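Kojibiose phosphorylase (Gut metagenome, PDB 6W0P) belongs to glycoside hydrolase family 65, whose members join an N-terminal beta-sandwich domain, a helical (alpha/alpha)6-barrel catalytic domain and a small C-terminal beta domain. Local coordinates at residues A[332-344]-A[658-670]. Numbering follows the deposited sequence.
Sequences NTIGAKGLTGEAY and NNTCEGIHMTSIA
The carboxylate of E662 reaches over the methyl of A343, with OE1 3.2 Å from CB; a small side chain suits this place because the chains run close here. The same oxygen faces K337 NZ at 4.3 Å, too far for a salt bridge but near enough that it probably helps to stabilise the ammonium. On the backbone, the carbonyl O of E662 receives a CH···O contact from G341 CA (3.5 Å) and is linked to E342 N through a water. G663, with no side chain, lets K337 CD and T340 OG1 lie close to its CA, and its phi of 146° suits glycine; its O and that of N659 receive hydrogen bonds from a water that K337 NZ also grips. I664 N donates to T340 OG1 at 3.0 Å, while that hydroxyl gives its own proton to K337 O. With chi1 of 72°, T340 tucks OG1 between its own N and carbonyl carbon, where it can bridge the segments, and leaves CG2 against the I664 side chain, which crosses it nearly at a right angle. Next, K337 NZ sits 4.0 Å above the ring plane of H665, the N-cap residue, displaced toward the rim; ND1 of that histidine is hydrogen-bonded to D652. M666 N, in the first turn of helix 666-680, donates to A336 O (3.1 Å, 166°). A water joins the same oxygen to T667 N. M666 CG packs on I334 CG2, and the chain bends beyond it. Deep in the catalytic domain, the loop before helix 351-361 thus meets residues 662-665 and the helix start through two direct hydrogen bonds, water bridges and side-chain packing; the buried lysine ammonium, solvated by water and near a carboxylate, probably stays protonated.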
ATOM      1  N   ASN A 332       1.887  -2.605  31.404  1.00 32.75           N
ATOM      2  CA  ASN A 332       1.374  -1.300  30.902  1.00 32.14           C
ATOM      3  C   ASN A 332       2.486  -0.616  30.115  1.00 32.12           C
ATOM      4  O   ASN A 332       3.658  -0.896  30.391  1.00 31.65           O
ATOM      5  CB  ASN A 332       0.867  -0.379  32.013  1.00 32.29           C
ATOM      6  CG  ASN A 332      -0.543  -0.689  32.466  1.00 32.36           C
ATOM      7  OD1 ASN A 332      -1.251  -1.458  31.817  1.00 33.69           O
ATOM      8  ND2 ASN A 332      -0.949  -0.118  33.588  1.00 31.55           N
ATOM      9  N   THR A 333       2.124   0.259  29.178  1.00 32.31           N
ATOM     10  CA  THR A 333       3.104   1.054  28.408  1.00 32.34           C
ATOM     11  C   THR A 333       2.532   2.450  28.164  1.00 32.00           C
ATOM     12  O   THR A 333       1.360   2.692  28.485  1.00 32.59           O
ATOM     13  CB  THR A 333       3.480   0.347  27.098  1.00 32.23           C
ATOM     14  OG1 THR A 333       4.593   1.018  26.502  1.00 32.84           O
ATOM     15  CG2 THR A 333       2.337   0.332  26.115  1.00 32.58           C
ATOM     16  N   ILE A 334       3.362   3.319  27.606  1.00 30.87           N
ATOM     17  CA  ILE A 334       3.008   4.718  27.251  1.00 30.32           C
ATOM     18  C   ILE A 334       2.534   4.728  25.790  1.00 30.32           C
ATOM     19  O   ILE A 334       3.319   4.317  24.910  1.00 30.34           O
ATOM     20  CB  ILE A 334       4.233   5.625  27.481  1.00 29.46           C
ATOM     21  CG1 ILE A 334       4.721   5.524  28.928  1.00 29.46           C
ATOM     22  CG2 ILE A 334       3.937   7.049  27.068  1.00 29.65           C
ATOM     23  CD1 ILE A 334       5.864   6.428  29.272  1.00 29.65           C
ATOM     24  N   GLY A 335       1.307   5.184  25.546  1.00 30.13           N
ATOM     25  CA  GLY A 335       0.820   5.526  24.197  1.00 29.94           C
ATOM     26  C   GLY A 335       1.384   6.862  23.697  1.00 29.45           C
ATOM     27  O   GLY A 335       1.651   7.768  24.514  1.00 28.48           O
ATOM     28  N   ALA A 336       1.490   7.008  22.378  1.00 28.80           N
ATOM     29  CA  ALA A 336       1.919   8.244  21.692  1.00 28.49           C
ATOM     30  C   ALA A 336       1.079   9.467  22.103  1.00 28.47           C
ATOM     31  O   ALA A 336       1.593  10.591  21.916  1.00 28.04           O
ATOM     32  CB  ALA A 336       1.867   8.037  20.201  1.00 28.30           C
ATOM     33  N   LYS A 337      -0.161   9.298  22.579  1.00 28.66           N
ATOM     34  CA  LYS A 337      -0.943  10.422  23.174  1.00 28.77           C
ATOM     35  C   LYS A 337      -1.382  10.055  24.591  1.00 28.91           C
ATOM     36  O   LYS A 337      -2.436  10.570  25.037  1.00 28.83           O
ATOM     37  CB  LYS A 337      -2.161  10.785  22.316  1.00 29.39           C
ATOM     38  CG  LYS A 337      -1.831  10.999  20.849  1.00 30.22           C
ATOM     39  CD  LYS A 337      -2.869  11.727  20.050  1.00 30.90           C
ATOM     40  CE  LYS A 337      -2.438  11.885  18.610  1.00 31.62           C
ATOM     41  NZ  LYS A 337      -1.300  12.828  18.476  1.00 32.99           N
ATOM     42  N   GLY A 338      -0.573   9.251  25.291  1.00 29.58           N
ATOM     43  CA  GLY A 338      -0.917   8.664  26.599  1.00 29.53           C
ATOM     44  C   GLY A 338      -2.338   8.117  26.561  1.00 29.65           C
ATOM     45  O   GLY A 338      -2.678   7.458  25.555  1.00 29.32           O
ATOM     46  N   LEU A 339      -3.163   8.414  27.568  1.00 29.30           N
ATOM     47  CA  LEU A 339      -4.591   8.007  27.534  1.00 29.68           C
ATOM     48  C   LEU A 339      -5.457   9.257  27.397  1.00 29.55           C
ATOM     49  O   LEU A 339      -6.373   9.430  28.209  1.00 30.96           O
ATOM     50  CB  LEU A 339      -4.907   7.181  28.784  1.00 30.01           C
ATOM     51  CG  LEU A 339      -4.129   5.864  28.906  1.00 30.46           C
ATOM     52  CD1 LEU A 339      -4.561   5.092  30.152  1.00 31.10           C
ATOM     53  CD2 LEU A 339      -4.327   4.995  27.669  1.00 30.41           C
ATOM     54  N   THR A 340      -5.182  10.084  26.384  1.00 29.28           N
ATOM     55  CA  THR A 340      -5.860  11.390  26.191  1.00 29.25           C
ATOM     56  C   THR A 340      -6.665  11.419  24.897  1.00 29.40           C
ATOM     57  O   THR A 340      -7.196  12.478  24.596  1.00 29.82           O
ATOM     58  CB  THR A 340      -4.857  12.548  26.229  1.00 28.81           C
ATOM     59  OG1 THR A 340      -4.066  12.553  25.038  1.00 28.68           O
ATOM     60  CG2 THR A 340      -3.988  12.447  27.456  1.00 29.13           C
ATOM     61  N   GLY A 341      -6.788  10.310  24.169  1.00 30.29           N
ATOM     62  CA  GLY A 341      -7.529  10.332  22.897  1.00 30.40           C
ATOM     63  C   GLY A 341      -7.406   9.036  22.126  1.00 31.47           C
ATOM     64  O   GLY A 341      -6.747   8.073  22.618  1.00 31.12           O
ATOM     65  N   GLU A 342      -8.007   9.030  20.939  1.00 32.22           N
ATOM     66  CA  GLU A 342      -8.155   7.828  20.083  1.00 32.81           C
ATOM     67  C   GLU A 342      -7.005   7.746  19.081  1.00 32.43           C
ATOM     68  O   GLU A 342      -6.458   6.636  18.899  1.00 31.80           O
ATOM     69  CB  GLU A 342      -9.501   7.869  19.363  1.00 33.10           C
ATOM     70  CG  GLU A 342     -10.653   7.726  20.323  1.00 33.78           C
ATOM     71  CD  GLU A 342     -12.006   7.513  19.676  1.00 34.33           C
ATOM     72  OE1 GLU A 342     -12.094   7.577  18.423  1.00 35.70           O
ATOM     73  OE2 GLU A 342     -12.957   7.300  20.426  1.00 33.75           O
ATOM     74  N   ALA A 343      -6.675   8.854  18.425  1.00 32.93           N
ATOM     75  CA  ALA A 343      -5.540   8.922  17.466  1.00 33.64           C
ATOM     76  C   ALA A 343      -4.279   8.256  18.062  1.00 33.52           C
ATOM     77  O   ALA A 343      -3.909   8.583  19.207  1.00 32.91           O
ATOM     78  CB  ALA A 343      -5.286  10.359  17.069  1.00 33.30           C
ATOM     79  N   TYR A 344      -3.679   7.320  17.312  1.00 34.64           N
ATOM     80  CA  TYR A 344      -2.449   6.525  17.610  1.00 35.41           C
ATOM     81  C   TYR A 344      -2.770   5.376  18.565  1.00 34.65           C
ATOM     82  O   TYR A 344      -1.844   4.635  18.948  1.00 33.53           O
ATOM     83  CB  TYR A 344      -1.271   7.365  18.131  1.00 37.22           C
ATOM     84  CG  TYR A 344      -0.558   8.193  17.087  1.00 39.40           C
ATOM     85  CD1 TYR A 344      -0.419   7.763  15.774  1.00 41.62           C
ATOM     86  CD2 TYR A 344       0.014   9.411  17.424  1.00 42.18           C
ATOM     87  CE1 TYR A 344       0.248   8.525  14.825  1.00 43.28           C
ATOM     88  CE2 TYR A 344       0.700  10.179  16.500  1.00 42.66           C
ATOM     89  CZ  TYR A 344       0.801   9.743  15.192  1.00 44.95           C
ATOM     90  OH  TYR A 344       1.434  10.538  14.279  1.00 49.10           O
ATOM     91  N   ASN A 658      -1.650  22.099  15.570  1.00 30.65           N
ATOM     92  CA  ASN A 658      -3.084  22.249  15.214  1.00 30.99           C
ATOM     93  C   ASN A 658      -3.866  20.925  15.352  1.00 30.46           C
ATOM     94  O   ASN A 658      -4.995  20.884  14.880  1.00 30.26           O
ATOM     95  CB  ASN A 658      -3.258  22.874  13.824  1.00 32.02           C
ATOM     96  CG  ASN A 658      -2.869  24.341  13.797  1.00 32.46           C
ATOM     97  OD1 ASN A 658      -3.336  25.138  14.609  1.00 32.95           O
ATOM     98  ND2 ASN A 658      -1.985  24.700  12.889  1.00 32.80           N
ATOM     99  N   ASN A 659      -3.359  19.912  16.049  1.00 29.38           N
ATOM    100  CA  ASN A 659      -4.092  18.625  16.227  1.00 29.27           C
ATOM    101  C   ASN A 659      -4.078  18.190  17.708  1.00 28.49           C
ATOM    102  O   ASN A 659      -4.250  17.002  17.980  1.00 28.07           O
ATOM    103  CB  ASN A 659      -3.512  17.537  15.313  1.00 29.05           C
ATOM    104  CG  ASN A 659      -2.081  17.176  15.700  1.00 29.70           C
ATOM    105  OD1 ASN A 659      -1.432  17.923  16.435  1.00 30.38           O
ATOM    106  ND2 ASN A 659      -1.579  16.038  15.233  1.00 29.24           N
ATOM    107  N   THR A 660      -3.867  19.095  18.650  1.00 28.38           N
ATOM    108  CA  THR A 660      -3.954  18.778  20.094  1.00 28.97           C
ATOM    109  C   THR A 660      -5.402  18.414  20.426  1.00 29.59           C
ATOM    110  O   THR A 660      -5.606  17.799  21.481  1.00 30.26           O
ATOM    111  CB  THR A 660      -3.385  19.907  20.960  1.00 29.00           C
ATOM    112  OG1 THR A 660      -1.968  19.847  20.809  1.00 29.04           O
ATOM    113  CG2 THR A 660      -3.756  19.792  22.424  1.00 28.72           C
ATOM    114  N   CYS A 661      -6.363  18.743  19.555  1.00 31.04           N
ATOM    115  CA  CYS A 661      -7.791  18.300  19.674  1.00 31.93           C
ATOM    116  C   CYS A 661      -7.843  16.778  19.798  1.00 32.89           C
ATOM    117  O   CYS A 661      -8.690  16.306  20.549  1.00 33.36           O
ATOM    118  CB  CYS A 661      -8.670  18.786  18.520  1.00 32.12           C
ATOM    119  SG  CYS A 661      -8.075  18.389  16.853  1.00 34.06           S
ATOM    120  N   GLU A 662      -6.916  16.062  19.143  1.00 34.50           N
ATOM    121  CA  GLU A 662      -6.859  14.577  19.095  1.00 35.60           C
ATOM    122  C   GLU A 662      -6.259  14.015  20.387  1.00 34.61           C
ATOM    123  O   GLU A 662      -6.477  12.812  20.684  1.00 34.36           O
ATOM    124  CB  GLU A 662      -5.970  14.075  17.951  1.00 37.38           C
ATOM    125  CG  GLU A 662      -6.482  14.346  16.544  1.00 39.45           C
ATOM    126  CD  GLU A 662      -5.493  13.947  15.451  1.00 41.80           C
ATOM    127  OE1 GLU A 662      -4.578  13.156  15.729  1.00 44.52           O
ATOM    128  OE2 GLU A 662      -5.612  14.448  14.326  1.00 46.17           O
ATOM    129  N   GLY A 663      -5.500  14.818  21.123  1.00 33.13           N
ATOM    130  CA  GLY A 663      -4.728  14.304  22.272  1.00 32.42           C
ATOM    131  C   GLY A 663      -3.425  15.052  22.428  1.00 31.66           C
ATOM    132  O   GLY A 663      -3.079  15.865  21.547  1.00 30.98           O
ATOM    133  N   ILE A 664      -2.774  14.860  23.564  1.00 31.11           N
ATOM    134  CA  ILE A 664      -1.456  15.485  23.861  1.00 30.49           C
ATOM    135  C   ILE A 664      -0.405  14.655  23.117  1.00 30.36           C
ATOM    136  O   ILE A 664      -0.709  13.464  22.782  1.00 30.03           O
ATOM    137  CB  ILE A 664      -1.210  15.546  25.383  1.00 30.60           C
ATOM    138  CG1 ILE A 664      -1.085  14.157  26.018  1.00 31.13           C
ATOM    139  CG2 ILE A 664      -2.288  16.365  26.065  1.00 30.84           C
ATOM    140  CD1 ILE A 664      -0.861  14.209  27.504  1.00 31.49           C
ATOM    141  N   HIS A 665       0.752  15.252  22.848  1.00 29.24           N
ATOM    142  CA  HIS A 665       1.901  14.622  22.156  1.00 29.37           C
ATOM    143  C   HIS A 665       2.949  14.176  23.189  1.00 29.70           C
ATOM    144  O   HIS A 665       3.766  15.011  23.647  1.00 27.58           O
ATOM    145  CB  HIS A 665       2.495  15.593  21.145  1.00 28.98           C
ATOM    146  CG  HIS A 665       1.557  16.068  20.102  1.00 28.82           C
ATOM    147  ND1 HIS A 665       0.570  16.958  20.373  1.00 28.30           N
ATOM    148  CD2 HIS A 665       1.513  15.832  18.777  1.00 28.72           C
ATOM    149  CE1 HIS A 665      -0.063  17.245  19.261  1.00 28.59           C
ATOM    150  NE2 HIS A 665       0.491  16.568  18.275  1.00 28.40           N
ATOM    151  N   MET A 666       2.929  12.889  23.512  1.00 30.65           N
ATOM    152  CA  MET A 666       3.657  12.323  24.664  1.00 32.32           C
ATOM    153  C   MET A 666       5.170  12.493  24.429  1.00 31.96           C
ATOM    154  O   MET A 666       5.858  12.952  25.334  1.00 32.05           O
ATOM    155  CB  MET A 666       3.263  10.853  24.804  1.00 34.55           C
ATOM    156  CG  MET A 666       3.135  10.368  26.223  1.00 36.56           C
ATOM    157  SD  MET A 666       2.158  11.461  27.266  1.00 39.84           S
ATOM    158  CE  MET A 666       3.437  11.905  28.435  1.00 38.94           C
ATOM    159  N   THR A 667       5.675  12.156  23.245  1.00 31.76           N
ATOM    160  CA  THR A 667       7.127  12.247  22.926  1.00 32.37           C
ATOM    161  C   THR A 667       7.572  13.711  22.993  1.00 31.33           C
ATOM    162  O   THR A 667       8.645  13.980  23.525  1.00 31.34           O
ATOM    163  CB  THR A 667       7.476  11.644  21.566  1.00 32.00           C
ATOM    164  OG1 THR A 667       7.278  10.249  21.708  1.00 32.49           O
ATOM    165  CG2 THR A 667       8.917  11.884  21.171  1.00 32.74           C
ATOM    166  N   SER A 668       6.765  14.616  22.473  1.00 31.29           N
ATOM    167  CA  SER A 668       7.034  16.070  22.509  1.00 32.18           C
ATOM    168  C   SER A 668       7.121  16.532  23.969  1.00 31.43           C
ATOM    169  O   SER A 668       8.029  17.332  24.302  1.00 33.14           O
ATOM    170  CB  SER A 668       6.006  16.837  21.743  1.00 32.92           C
ATOM    171  OG  SER A 668       6.062  18.193  22.165  1.00 36.31           O
ATOM    172  N   ILE A 669       6.252  15.994  24.818  1.00 29.80           N
ATOM    173  CA  ILE A 669       6.215  16.298  26.269  1.00 28.90           C
ATOM    174  C   ILE A 669       7.515  15.802  26.908  1.00 28.83           C
ATOM    175  O   ILE A 669       8.123  16.600  27.645  1.00 28.53           O
ATOM    176  CB  ILE A 669       4.927  15.714  26.892  1.00 28.69           C
ATOM    177  CG1 ILE A 669       3.732  16.563  26.460  1.00 28.72           C
ATOM    178  CG2 ILE A 669       5.006  15.620  28.409  1.00 29.03           C
ATOM    179  CD1 ILE A 669       2.407  15.995  26.831  1.00 28.81           C
ATOM    180  N   ALA A 670       7.931  14.562  26.623  1.00 28.51           N
ATOM    181  CA  ALA A 670       9.169  13.954  27.154  1.00 29.58           C
ATOM    182  C   ALA A 670      10.366  14.764  26.660  1.00 30.86           C
ATOM    183  O   ALA A 670      11.294  14.973  27.441  1.00 32.92           O
ATOM    184  CB  ALA A 670       9.305  12.516  26.726  1.00 29.23           C
TER
HETATM  185  O   HOH W   1       4.233  10.881  21.001  1.00 26.70           O
HETATM  186  O   HOH W   2      -2.488  15.169  19.139  1.00 32.97           O
HETATM  187  O   HOH W   3      -0.126  13.587  15.442  1.00 46.79           O
HETATM  188  O   HOH W   4      -8.258  11.240  19.488  1.00 26.10           O